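Local structure of glypican-1 (Homo sapiens, 4YWT) at residues 434-439 against 443-448; 120-125 against 131-136; 302-307 against 366-371; 36-41 against 70-75. The protein carries heparan sulfate chains at the cell surface and, through them, binds alpha-4(V) collagen and takes part in Schwann cell myelination. The protein carries 3 engineered substitutions. One frame throughout, in Å; residues are numbered along the deposited sequence.

Contact 1. Residues 434-439 against 443-448. With CA (calcium ion), chain G.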
loop_
_atom_site.group_PDB
_atom_site.type_symbol
_atom_site.label_atom_id
_atom_site.label_comp_id
_atom_site.label_asym_id
_atom_site.label_seq_id
_atom_site.Cartn_x
_atom_site.Cartn_y
_atom_site.Cartn_z
ATOM N N ASN A 434 20.275 15.121 -0.533
ATOM C CA ASN A 434 20.522 15.815 0.728
ATOM C C ASN A 434 21.632 15.194 1.573
ATOM O O ASN A 434 21.981 15.726 2.626
ATOM C CB ASN A 434 19.235 15.874 1.554
ATOM C CG ASN A 434 18.301 16.973 1.096
ATOM O OD1 ASN A 434 18.740 18.062 0.730
ATOM N ND2 ASN A 434 17.002 16.691 1.114
ATOM N N GLN A 435 22.187 14.077 1.115
ATOM C CA GLN A 435 23.219 13.376 1.874
ATOM C C GLN A 435 24.623 13.632 1.342
ATOM O O GLN A 435 25.577 12.982 1.770
ATOM C CB GLN A 435 22.947 11.871 1.880
ATOM C CG GLN A 435 21.544 11.497 2.311
ATOM C CD GLN A 435 21.140 12.153 3.615
ATOM O OE1 GLN A 435 21.913 12.193 4.572
ATOM N NE2 GLN A 435 19.917 12.675 3.657
ATOM N N ILE A 436 24.750 14.573 0.411
ATOM C CA ILE A 436 26.046 14.881 -0.183
ATOM C C ILE A 436 27.022 15.391 0.884
ATOM O O ILE A 436 28.215 15.085 0.845
ATOM C CB ILE A 436 25.903 15.916 -1.338
ATOM C CG1 ILE A 436 27.262 16.223 -1.974
ATOM C CG2 ILE A 436 25.216 17.192 -0.862
ATOM C CD1 ILE A 436 27.195 17.250 -3.091
ATOM N N ASN A 437 26.503 16.164 1.834
ATOM C CA ASN A 437 27.300 16.718 2.928
ATOM C C ASN A 437 27.259 15.937 4.245
ATOM O O ASN A 437 27.809 16.398 5.244
ATOM C CB ASN A 437 26.884 18.165 3.188
ATOM C CG ASN A 437 27.385 19.109 2.115
ATOM O OD1 ASN A 437 28.345 18.806 1.407
ATOM N ND2 ASN A 437 26.739 20.264 1.992
ATOM N N ASN A 438 26.591 14.784 4.260
ATOM C CA ASN A 438 26.411 14.020 5.497
ATOM C C ASN A 438 27.749 13.685 6.159
ATOM O O ASN A 438 28.578 12.981 5.584
ATOM C CB ASN A 438 25.626 12.733 5.211
ATOM C CG ASN A 438 25.141 12.036 6.477
ATOM O OD1 ASN A 438 25.868 11.922 7.464
ATOM N ND2 ASN A 438 23.902 11.560 6.446
ATOM N N PRO A 439 27.955 14.195 7.384
ATOM C CA PRO A 439 29.222 14.058 8.115
ATOM C C PRO A 439 29.521 12.626 8.550
ATOM O O PRO A 439 30.681 12.216 8.565
ATOM C CB PRO A 439 29.020 14.962 9.335
ATOM C CG PRO A 439 27.544 14.985 9.541
ATOM C CD PRO A 439 26.945 14.932 8.163
ATOM N N VAL A 443 28.035 9.506 1.098
ATOM C CA VAL A 443 27.139 8.917 0.121
ATOM C C VAL A 443 27.316 9.589 -1.228
ATOM O O VAL A 443 27.251 10.814 -1.332
ATOM C CB VAL A 443 25.669 9.047 0.561
ATOM C CG1 VAL A 443 24.754 8.357 -0.433
ATOM C CG2 VAL A 443 25.479 8.478 1.959
ATOM N N ASP A 444 27.531 8.787 -2.264
ATOM C CA ASP A 444 27.635 9.333 -3.606
ATOM C C ASP A 444 26.225 9.478 -4.157
ATOM O O ASP A 444 25.508 8.492 -4.315
ATOM C CB ASP A 444 28.487 8.431 -4.499
ATOM C CG ASP A 444 28.499 8.885 -5.944
ATOM O OD1 ASP A 444 28.586 10.107 -6.182
ATOM O OD2 ASP A 444 28.423 8.019 -6.839
ATOM N N ILE A 445 25.838 10.714 -4.449
ATOM C CA ILE A 445 24.457 11.013 -4.803
ATOM C C ILE A 445 24.195 10.796 -6.287
ATOM O O ILE A 445 23.047 10.802 -6.729
ATOM C CB ILE A 445 24.089 12.460 -4.429
ATOM C CG1 ILE A 445 24.888 13.455 -5.269
ATOM C CG2 ILE A 445 24.345 12.700 -2.952
ATOM C CD1 ILE A 445 24.656 14.899 -4.878
ATOM N N THR A 446 25.263 10.598 -7.051
ATOM C CA THR A 446 25.147 10.402 -8.490
ATOM C C THR A 446 24.917 8.935 -8.834
ATOM O O THR A 446 24.796 8.576 -10.006
ATOM C CB THR A 446 26.401 10.903 -9.233
ATOM O OG1 THR A 446 27.457 9.945 -9.100
ATOM C CG2 THR A 446 26.854 12.237 -8.670
ATOM N N LYS A 447 24.855 8.091 -7.809
ATOM C CA LYS A 447 24.646 6.660 -8.015
ATOM C C LYS A 447 23.395 6.147 -7.300
ATOM O O LYS A 447 23.499 5.465 -6.279
ATOM C CB LYS A 447 25.871 5.875 -7.542
ATOM N N PRO A 448 22.208 6.467 -7.838
ATOM C CA PRO A 448 20.967 5.972 -7.232
ATOM C C PRO A 448 20.764 4.482 -7.485
ATOM O O PRO A 448 21.283 3.946 -8.462
ATOM C CB PRO A 448 19.882 6.797 -7.930
ATOM C CG PRO A 448 20.475 7.146 -9.243
ATOM C CD PRO A 448 21.945 7.329 -9.004
HETATM CA CA CA G . 30.221 13.845 1.173
HETATM O O HOH W 1 28.471 12.458 2.029
HETATM O O HOH W 2 29.571 12.249 -0.481
HETATM O O HOH W 3 31.111 15.995 0.626
#
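I436 is extended, its CG1 opposite the backbone N (chi1 -179°), whereas I445 turns CG1 into the position between its own N and carbonyl carbon (chi1 66°) and then runs straight on to CD1. This placement of CG1 brings I445 CD1 to 3.9 Å from I436 CB, and the same methyl also meets CG1 and CD1 along the extended isoleucine, so the two branched chains meet at a slant. I445 CG2, the other branch, faces the backbone instead and lies 3.9 Å from I436 N. Next to this pair, V443 offers CB to the base of Q435, with V443 CB 4.1 Å from Q435 CB. No direct hydrogen bond joins the segments, which both belong to the loop between strand 420-421 and helix 450-471. What spans them is a calcium site built on a type I beta turn from Q435 to N438: I436 O binds the calcium ion at 2.4 Å, and three waters bind it as well. Water 1 donates to Q435 O at 3.0 Å and accepts from V443 N at 3.1 Å. Water 2 donates to V443 O at 2.9 Å, which makes 443-448 a second-shell partner of the metal. Within the turn, the bent Q435 chain carries OE1 to N438 ND2 at 2.8 Å with an N-H...O angle of 159°, the acceptor lying in the N438 amide plane. Q435 NE2 bonds to G431 O, and N438 ND2 also reaches N273 O of helix 268-278.

Contact 2. Residues 120-125 against 131-136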
loop_
_atom_site.group_PDB
_atom_site.type_symbol
_atom_site.label_atom_id
_atom_site.label_comp_id
_atom_site.label_asym_id
_atom_site.label_seq_id
_atom_site.Cartn_x
_atom_site.Cartn_y
_atom_site.Cartn_z
ATOM N N THR A 120 -28.931 -12.630 -4.411
ATOM C CA THR A 120 -30.164 -11.958 -4.019
ATOM C C THR A 120 -31.113 -11.857 -5.206
ATOM O O THR A 120 -32.317 -12.104 -5.079
ATOM C CB THR A 120 -29.889 -10.550 -3.457
ATOM O OG1 THR A 120 -28.924 -10.634 -2.402
ATOM C CG2 THR A 120 -31.171 -9.925 -2.923
ATOM N N LEU A 121 -30.560 -11.501 -6.363
ATOM C CA LEU A 121 -31.347 -11.444 -7.587
ATOM C C LEU A 121 -31.951 -12.810 -7.903
ATOM O O LEU A 121 -33.161 -12.930 -8.090
ATOM C CB LEU A 121 -30.490 -10.956 -8.759
ATOM C CG LEU A 121 -31.159 -10.902 -10.137
ATOM C CD1 LEU A 121 -30.711 -9.661 -10.888
ATOM C CD2 LEU A 121 -30.846 -12.149 -10.951
ATOM N N GLN A 122 -31.104 -13.835 -7.955
ATOM C CA GLN A 122 -31.554 -15.187 -8.278
ATOM C C GLN A 122 -32.622 -15.694 -7.313
ATOM O O GLN A 122 -33.496 -16.471 -7.696
ATOM C CB GLN A 122 -30.373 -16.159 -8.283
ATOM C CG GLN A 122 -29.399 -15.956 -9.426
ATOM C CD GLN A 122 -28.255 -16.949 -9.388
ATOM O OE1 GLN A 122 -27.534 -17.121 -10.372
ATOM N NE2 GLN A 122 -28.082 -17.611 -8.251
ATOM N N ALA A 123 -32.552 -15.249 -6.064
ATOM C CA ALA A 123 -33.481 -15.725 -5.046
ATOM C C ALA A 123 -34.811 -14.969 -5.050
ATOM O O ALA A 123 -35.863 -15.561 -4.809
ATOM C CB ALA A 123 -32.837 -15.639 -3.674
ATOM N N THR A 124 -34.767 -13.667 -5.322
ATOM C CA THR A 124 -35.964 -12.838 -5.179
ATOM C C THR A 124 -36.717 -12.583 -6.488
ATOM O O THR A 124 -37.940 -12.443 -6.482
ATOM C CB THR A 124 -35.617 -11.474 -4.556
ATOM O OG1 THR A 124 -34.700 -10.776 -5.408
ATOM C CG2 THR A 124 -34.988 -11.663 -3.185
ATOM N N PHE A 125 -35.991 -12.519 -7.600
ATOM C CA PHE A 125 -36.592 -12.193 -8.897
ATOM C C PHE A 125 -37.694 -13.145 -9.397
ATOM O O PHE A 125 -38.689 -12.672 -9.946
ATOM C CB PHE A 125 -35.500 -12.090 -9.967
ATOM C CG PHE A 125 -34.950 -10.702 -10.138
ATOM C CD1 PHE A 125 -34.689 -9.904 -9.035
ATOM C CD2 PHE A 125 -34.696 -10.193 -11.401
ATOM C CE1 PHE A 125 -34.186 -8.626 -9.189
ATOM C CE2 PHE A 125 -34.192 -8.915 -11.562
ATOM C CZ PHE A 125 -33.936 -8.130 -10.453
ATOM N N GLU A 131 -41.862 -15.495 -15.019
ATOM C CA GLU A 131 -41.333 -15.903 -16.317
ATOM C C GLU A 131 -40.522 -14.790 -16.974
ATOM O O GLU A 131 -39.660 -15.056 -17.814
ATOM C CB GLU A 131 -42.468 -16.342 -17.243
ATOM N N LEU A 132 -40.811 -13.549 -16.592
ATOM C CA LEU A 132 -40.049 -12.401 -17.068
ATOM C C LEU A 132 -38.569 -12.570 -16.751
ATOM O O LEU A 132 -37.709 -12.310 -17.592
ATOM C CB LEU A 132 -40.569 -11.106 -16.446
ATOM C CG LEU A 132 -41.778 -10.439 -17.099
ATOM C CD1 LEU A 132 -41.915 -9.011 -16.603
ATOM C CD2 LEU A 132 -41.669 -10.477 -18.615
ATOM N N TYR A 133 -38.279 -13.012 -15.531
ATOM C CA TYR A 133 -36.900 -13.251 -15.131
ATOM C C TYR A 133 -36.418 -14.639 -15.532
ATOM O O TYR A 133 -35.354 -14.776 -16.136
ATOM C CB TYR A 133 -36.719 -13.082 -13.621
ATOM C CG TYR A 133 -35.467 -13.772 -13.128
ATOM C CD1 TYR A 133 -34.211 -13.261 -13.425
ATOM C CD2 TYR A 133 -35.539 -14.948 -12.392
ATOM C CE1 TYR A 133 -33.063 -13.893 -12.996
ATOM C CE2 TYR A 133 -34.393 -15.587 -11.957
ATOM C CZ TYR A 133 -33.158 -15.053 -12.261
ATOM O OH TYR A 133 -32.012 -15.680 -11.832
ATOM N N THR A 134 -37.194 -15.663 -15.182
ATOM C CA THR A 134 -36.732 -17.047 -15.302
ATOM C C THR A 134 -36.360 -17.447 -16.731
ATOM O O THR A 134 -35.525 -18.327 -16.932
ATOM C CB THR A 134 -37.788 -18.041 -14.780
ATOM O OG1 THR A 134 -39.012 -17.868 -15.502
ATOM C CG2 THR A 134 -38.043 -17.822 -13.295
ATOM N N GLN A 135 -36.971 -16.799 -17.717
ATOM C CA GLN A 135 -36.668 -17.094 -19.115
ATOM C C GLN A 135 -35.620 -16.141 -19.680
ATOM O O GLN A 135 -35.346 -16.142 -20.880
ATOM C CB GLN A 135 -37.939 -17.042 -19.963
ATOM C CG GLN A 135 -38.945 -18.123 -19.613
ATOM C CD GLN A 135 -38.415 -19.517 -19.892
ATOM O OE1 GLN A 135 -37.965 -20.215 -18.982
ATOM N NE2 GLN A 135 -38.461 -19.928 -21.154
ATOM N N ASN A 136 -35.033 -15.333 -18.804
ATOM C CA ASN A 136 -33.975 -14.411 -19.193
ATOM C C ASN A 136 -32.847 -14.418 -18.171
ATOM O O ASN A 136 -32.036 -13.494 -18.122
ATOM C CB ASN A 136 -34.531 -12.995 -19.354
ATOM C CG ASN A 136 -35.612 -12.911 -20.414
ATOM O OD1 ASN A 136 -35.426 -13.359 -21.545
ATOM N ND2 ASN A 136 -36.755 -12.346 -20.047
#
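Y133 lies back against the last turns of helix 70-129, F125 in particular, closing the tight helix-to-helix bend at one end of this elongated, mostly helical glypican core. Its side chain leaves helix 131-134 with chi1 at 160°, CG lying beside the carbonyl carbon and far from N, which sends the ring toward the longer helix. At the root, Y133 CB is 4.0 Å from F125 CB. One bond further out, Y133 CG lies 3.6 Å from F125 CB, which sits over one ring face in a CH-pi contact, 19° off the ring normal and displaced toward the rim. Y133 CD1 meets F125 CD2 at 3.7 Å, and CD2 on the other side of the ring again touches F125 CB. The two aromatic planes stand 80° apart in an offset edge-to-face pair, the edge of F125 being turned to the face of Y133. Farther along, Y133 CE1 is met by L121 CD2 at 3.5 Å, the same methyl that borders CZ. L121 also places CG over the centre of the F125 ring, so one leucine backs both aromatics. A321 of helix 316-328 also touches F125. The phenol oxygen finishes beside the aliphatic part of Q122, whose OE1 is hydrogen-bonded to R141: Y133 OH is 3.6 Å from Q122 CG.

Contact 3. Residues 302-307 against 366-371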
loop_
_atom_site.group_PDB
_atom_site.type_symbol
_atom_site.label_atom_id
_atom_site.label_comp_id
_atom_site.label_asym_id
_atom_site.label_seq_id
_atom_site.Cartn_x
_atom_site.Cartn_y
_atom_site.Cartn_z
ATOM N N LYS A 302 -15.325 7.753 -4.502
ATOM C CA LYS A 302 -16.060 7.392 -5.709
ATOM C C LYS A 302 -16.790 6.060 -5.579
ATOM O O LYS A 302 -17.496 5.648 -6.499
ATOM C CB LYS A 302 -15.114 7.347 -6.912
ATOM C CG LYS A 302 -14.499 8.689 -7.256
ATOM C CD LYS A 302 -15.568 9.766 -7.350
ATOM C CE LYS A 302 -15.033 11.025 -8.013
ATOM N NZ LYS A 302 -16.107 12.037 -8.211
ATOM N N PHE A 303 -16.624 5.390 -4.442
ATOM C CA PHE A 303 -17.317 4.128 -4.202
ATOM C C PHE A 303 -18.820 4.366 -4.085
ATOM O O PHE A 303 -19.625 3.469 -4.342
ATOM C CB PHE A 303 -16.787 3.439 -2.939
ATOM C CG PHE A 303 -15.365 2.947 -3.058
ATOM C CD1 PHE A 303 -14.682 3.019 -4.264
ATOM C CD2 PHE A 303 -14.717 2.406 -1.959
ATOM C CE1 PHE A 303 -13.379 2.567 -4.368
ATOM C CE2 PHE A 303 -13.413 1.950 -2.058
ATOM C CZ PHE A 303 -12.744 2.031 -3.263
ATOM N N TRP A 304 -19.192 5.583 -3.697
ATOM C CA TRP A 304 -20.594 5.968 -3.599
ATOM C C TRP A 304 -20.907 7.174 -4.475
ATOM O O TRP A 304 -20.003 7.847 -4.972
ATOM C CB TRP A 304 -20.974 6.294 -2.156
ATOM C CG TRP A 304 -20.689 5.212 -1.175
ATOM C CD1 TRP A 304 -21.531 4.211 -0.789
ATOM C CD2 TRP A 304 -19.479 5.029 -0.434
ATOM N NE1 TRP A 304 -20.916 3.410 0.145
ATOM C CE2 TRP A 304 -19.656 3.893 0.380
ATOM C CE3 TRP A 304 -18.262 5.715 -0.381
ATOM C CZ2 TRP A 304 -18.661 3.427 1.236
ATOM C CZ3 TRP A 304 -17.274 5.251 0.470
ATOM C CH2 TRP A 304 -17.479 4.117 1.265
ATOM N N GLY A 305 -22.197 7.438 -4.653
ATOM C CA GLY A 305 -22.648 8.649 -5.311
ATOM C C GLY A 305 -22.893 9.736 -4.282
ATOM O O GLY A 305 -22.610 9.553 -3.097
ATOM N N THR A 306 -23.410 10.874 -4.733
ATOM C CA THR A 306 -23.667 12.006 -3.848
ATOM C C THR A 306 -25.114 12.067 -3.349
ATOM O O THR A 306 -25.470 12.959 -2.579
ATOM C CB THR A 306 -23.331 13.337 -4.544
ATOM O OG1 THR A 306 -24.074 13.440 -5.765
ATOM C CG2 THR A 306 -21.842 13.414 -4.855
ATOM N N SER A 307 -25.941 11.122 -3.785
ATOM C CA SER A 307 -27.378 11.185 -3.525
ATOM C C SER A 307 -27.817 10.482 -2.239
ATOM O O SER A 307 -29.011 10.411 -1.945
ATOM C CB SER A 307 -28.149 10.599 -4.711
ATOM O OG SER A 307 -27.990 11.401 -5.868
ATOM N N ARG A 366 -32.057 1.551 -2.132
ATOM C CA ARG A 366 -32.224 1.895 -0.725
ATOM C C ARG A 366 -31.226 2.976 -0.321
ATOM O O ARG A 366 -30.129 3.055 -0.875
ATOM C CB ARG A 366 -32.054 0.648 0.149
ATOM C CG ARG A 366 -32.235 0.881 1.642
ATOM C CD ARG A 366 -32.114 -0.418 2.421
ATOM N NE ARG A 366 -32.297 -0.216 3.855
ATOM C CZ ARG A 366 -32.419 -1.203 4.738
ATOM N NH1 ARG A 366 -32.380 -2.465 4.333
ATOM N NH2 ARG A 366 -32.580 -0.927 6.025
ATOM N N GLU A 367 -31.619 3.815 0.635
ATOM C CA GLU A 367 -30.744 4.860 1.154
ATOM C C GLU A 367 -29.465 4.267 1.733
ATOM O O GLU A 367 -29.476 3.168 2.288
ATOM C CB GLU A 367 -31.469 5.685 2.220
ATOM N N ARG A 368 -28.362 4.994 1.589
ATOM C CA ARG A 368 -27.083 4.544 2.121
ATOM C C ARG A 368 -27.128 4.519 3.643
ATOM O O ARG A 368 -27.444 5.529 4.274
ATOM C CB ARG A 368 -25.945 5.447 1.637
ATOM C CG ARG A 368 -24.557 4.922 1.971
ATOM C CD ARG A 368 -23.473 5.928 1.614
ATOM N NE ARG A 368 -23.631 6.457 0.262
ATOM C CZ ARG A 368 -23.770 7.749 -0.021
ATOM N NH1 ARG A 368 -23.767 8.646 0.956
ATOM N NH2 ARG A 368 -23.910 8.145 -1.279
ATOM N N PRO A 369 -26.821 3.355 4.238
ATOM C CA PRO A 369 -26.796 3.208 5.698
ATOM C C PRO A 369 -25.818 4.186 6.338
ATOM O O PRO A 369 -24.842 4.567 5.688
ATOM C CB PRO A 369 -26.337 1.760 5.900
ATOM C CG PRO A 369 -26.677 1.068 4.626
ATOM C CD PRO A 369 -26.492 2.095 3.551
ATOM N N PRO A 370 -26.078 4.595 7.590
ATOM C CA PRO A 370 -25.152 5.478 8.308
ATOM C C PRO A 370 -23.760 4.868 8.345
ATOM O O PRO A 370 -22.761 5.566 8.169
ATOM C CB PRO A 370 -25.762 5.571 9.712
ATOM C CG PRO A 370 -26.668 4.382 9.823
ATOM C CD PRO A 370 -27.200 4.165 8.440
ATOM N N SER A 371 -23.706 3.560 8.568
ATOM C CA SER A 371 -22.462 2.820 8.449
ATOM C C SER A 371 -22.713 1.439 7.854
ATOM O O SER A 371 -23.644 0.737 8.252
ATOM C CB SER A 371 -21.776 2.695 9.808
ATOM O OG SER A 371 -20.598 1.919 9.703
#
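R368 reaches across to W304 and meets the indole at about a right angle, its guanidinium plane 69° from the ring plane. The methylene before the charged group makes the facial contact: R368 CD stands over the five-membered ring, 3.9 Å from the centroid of that W304 ring and 29° off its normal, a CH-pi contact. R368 NE comes closer still to one corner, 3.2 Å from W304 CD1, while NH2 passes beside W304 CB. The arginine is straight through its first two torsions and bends at the third (chi3 -49°), which turns the guanidinium past the indole toward the backbone of G305. There R368 NH2 is 2.6 Å from G305 O, a close polar approach. The contact is a surface meeting of two irregular loops, one between helices 286-299 and 316-328, the other leading into helix 373-387, within the helical glypican core. F303 CB lies 3.7 Å above the W304 ring plane, so the indole has F303 CB on one face, above its six-membered ring near CE3, and R368 CD on the other, above the five-membered ring. L374 and V378 of helix 373-387 also touch W304. The arginine has further ties in the first loop just beyond 302-307: its backbone is hydrogen-bonded to G308, and NE makes a weak hydrogen bond to V309 O.

Contact 4. Residues 36-41 against 70-75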
loop_
_atom_site.group_PDB
_atom_site.type_symbol
_atom_site.label_atom_id
_atom_site.label_comp_id
_atom_site.label_asym_id
_atom_site.label_seq_id
_atom_site.Cartn_x
_atom_site.Cartn_y
_atom_site.Cartn_z
ATOM N N GLN A 36 33.081 -9.122 28.310
ATOM C CA GLN A 36 31.829 -9.811 28.601
ATOM C C GLN A 36 30.785 -9.579 27.511
ATOM O O GLN A 36 30.084 -10.507 27.113
ATOM C CB GLN A 36 31.275 -9.369 29.959
ATOM C CG GLN A 36 29.754 -9.291 30.011
ATOM C CD GLN A 36 29.229 -8.977 31.395
ATOM O OE1 GLN A 36 29.973 -8.999 32.375
ATOM N NE2 GLN A 36 27.937 -8.680 31.483
ATOM N N ILE A 37 30.687 -8.344 27.027
ATOM C CA ILE A 37 29.715 -8.011 25.989
ATOM C C ILE A 37 30.067 -8.697 24.670
ATOM O O ILE A 37 29.202 -9.268 24.006
ATOM C CB ILE A 37 29.619 -6.487 25.775
ATOM C CG1 ILE A 37 28.999 -5.820 27.005
ATOM C CG2 ILE A 37 28.792 -6.166 24.542
ATOM C CD1 ILE A 37 28.939 -4.312 26.921
ATOM N N TYR A 38 31.345 -8.653 24.307
ATOM C CA TYR A 38 31.832 -9.287 23.086
ATOM C C TYR A 38 31.677 -10.805 23.144
ATOM O O TYR A 38 31.492 -11.459 22.119
ATOM C CB TYR A 38 33.297 -8.908 22.852
ATOM C CG TYR A 38 33.936 -9.506 21.619
ATOM C CD1 TYR A 38 33.677 -8.988 20.358
ATOM C CD2 TYR A 38 34.825 -10.567 21.721
ATOM C CE1 TYR A 38 34.270 -9.526 19.231
ATOM C CE2 TYR A 38 35.427 -11.106 20.603
ATOM C CZ TYR A 38 35.146 -10.583 19.360
ATOM O OH TYR A 38 35.741 -11.123 18.242
ATOM N N GLY A 39 31.749 -11.356 24.353
ATOM C CA GLY A 39 31.631 -12.789 24.553
ATOM C C GLY A 39 30.196 -13.280 24.552
ATOM O O GLY A 39 29.892 -14.338 24.002
ATOM N N ALA A 40 29.307 -12.503 25.167
ATOM C CA ALA A 40 27.888 -12.842 25.218
ATOM C C ALA A 40 27.243 -12.677 23.847
ATOM O O ALA A 40 26.078 -13.023 23.649
ATOM C CB ALA A 40 27.173 -11.980 26.249
ATOM N N LYS A 41 28.012 -12.145 22.904
ATOM C CA LYS A 41 27.543 -11.947 21.542
ATOM C C LYS A 41 28.029 -13.057 20.614
ATOM O O LYS A 41 27.948 -12.937 19.392
ATOM C CB LYS A 41 27.992 -10.581 21.023
ATOM C CG LYS A 41 27.170 -9.425 21.567
ATOM C CD LYS A 41 27.670 -8.090 21.047
ATOM C CE LYS A 41 26.607 -7.016 21.195
ATOM N NZ LYS A 41 25.405 -7.313 20.364
ATOM N N SER A 70 41.430 -6.468 15.681
ATOM C CA SER A 70 40.922 -6.486 14.312
ATOM C C SER A 70 39.732 -7.433 14.178
ATOM O O SER A 70 38.688 -7.065 13.632
ATOM C CB SER A 70 42.031 -6.887 13.337
ATOM O OG SER A 70 41.596 -6.774 11.993
ATOM N N GLU A 71 39.901 -8.649 14.690
ATOM C CA GLU A 71 38.840 -9.648 14.684
ATOM C C GLU A 71 37.610 -9.137 15.430
ATOM O O GLU A 71 36.477 -9.334 14.987
ATOM C CB GLU A 71 39.331 -10.956 15.308
ATOM C CG GLU A 71 40.418 -11.655 14.504
ATOM C CD GLU A 71 41.161 -12.704 15.311
ATOM O OE1 GLU A 71 40.551 -13.291 16.229
ATOM O OE2 GLU A 71 42.353 -12.947 15.025
ATOM N N MET A 72 37.845 -8.472 16.558
ATOM C CA MET A 72 36.765 -7.895 17.348
ATOM C C MET A 72 36.010 -6.823 16.571
ATOM O O MET A 72 34.781 -6.833 16.522
ATOM C CB MET A 72 37.306 -7.303 18.652
ATOM C CG MET A 72 37.829 -8.330 19.640
ATOM S SD MET A 72 38.381 -7.572 21.179
ATOM C CE MET A 72 36.866 -6.787 21.728
ATOM N N GLU A 73 36.756 -5.902 15.967
ATOM C CA GLU A 73 36.165 -4.807 15.208
ATOM C C GLU A 73 35.330 -5.335 14.045
ATOM O O GLU A 73 34.191 -4.905 13.839
ATOM C CB GLU A 73 37.255 -3.862 14.691
ATOM C CG GLU A 73 36.780 -2.433 14.454
ATOM C CD GLU A 73 37.773 -1.613 13.650
ATOM O OE1 GLU A 73 38.589 -2.212 12.919
ATOM O OE2 GLU A 73 37.740 -0.368 13.752
ATOM N N GLU A 74 35.901 -6.274 13.295
ATOM C CA GLU A 74 35.202 -6.886 12.169
ATOM C C GLU A 74 33.928 -7.598 12.621
ATOM O O GLU A 74 32.852 -7.395 12.045
ATOM C CB GLU A 74 36.122 -7.866 11.437
ATOM C CG GLU A 74 37.232 -7.198 10.640
ATOM C CD GLU A 74 38.163 -8.199 9.983
ATOM O OE1 GLU A 74 38.130 -9.387 10.366
ATOM O OE2 GLU A 74 38.926 -7.798 9.077
ATOM N N ASN A 75 34.056 -8.427 13.655
ATOM C CA ASN A 75 32.921 -9.163 14.202
ATOM C C ASN A 75 31.785 -8.243 14.645
ATOM O O ASN A 75 30.619 -8.477 14.318
ATOM C CB ASN A 75 33.370 -10.033 15.377
ATOM C CG ASN A 75 34.068 -11.303 14.930
ATOM O OD1 ASN A 75 33.775 -11.845 13.864
ATOM N ND2 ASN A 75 34.996 -11.789 15.748
#
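Y38 projects from helix 32-39 onto M72 and N75 in the first turns of helix 70-129, joining these two helices in the disulfide-rich N-terminal region of the glypican core. The tight part lies at the outer half of the phenol. M72 CG sits over one ring face, 3.5 Å from Y38 CZ, and its direction from the ring centroid is 22° off the normal, the geometry of a CH-pi contact. The helix backbone packs equally close, with M72 CA 3.5 Å from Y38 CE1. A long reach makes this possible: a Y38 chi1 of 180° places the ring trans to N, directing it away from its own helix. Above the ring centre the packing is looser: M72 SD stands almost on the normal, 4.6 Å from the centroid of the Y38 ring, a distant Met-aromatic contact, and the bend at the last torsion carries CE over the inner end, 4.0 Å from Y38 CG. Toward solvent the contact thins out: exposed E71 contributes little beyond its carbonyl, with E71 O 3.8 Å from Y38 OH, and its carboxylate lies close to that of D47. F43 and V48, from the loop after helix 32-39, also pack on the tyrosine. E73, on another side of the same helix, binds the backbone N of R59, I60 and C61. At the polar end of the ring N75 ND2 donates to Y38 OH at 2.7 Å, with the phenol oxygen in the amide plane and an N-H...O angle of 158°.

In the fold
Contacts 1 and 4 lie on one side of the chain's centre and contacts 2 and 3 on the other, in keeping with the elongated shape. Helix 70-129 links the extremes: contact 4 uses its first turns and contact 2 its last, their centres 76 Å apart. Within each half the neighbours are nearer but do not touch: nearest atoms are about 10 Å apart between contacts 2 and 3, and about 15 Å between contacts 1 and 4. Contact 1 alone includes a bound metal; a separate calcium is held by D387 and D390. Near contact 2, the Q122 side chain is about 10 Å from a bound N-acetylglucosamine.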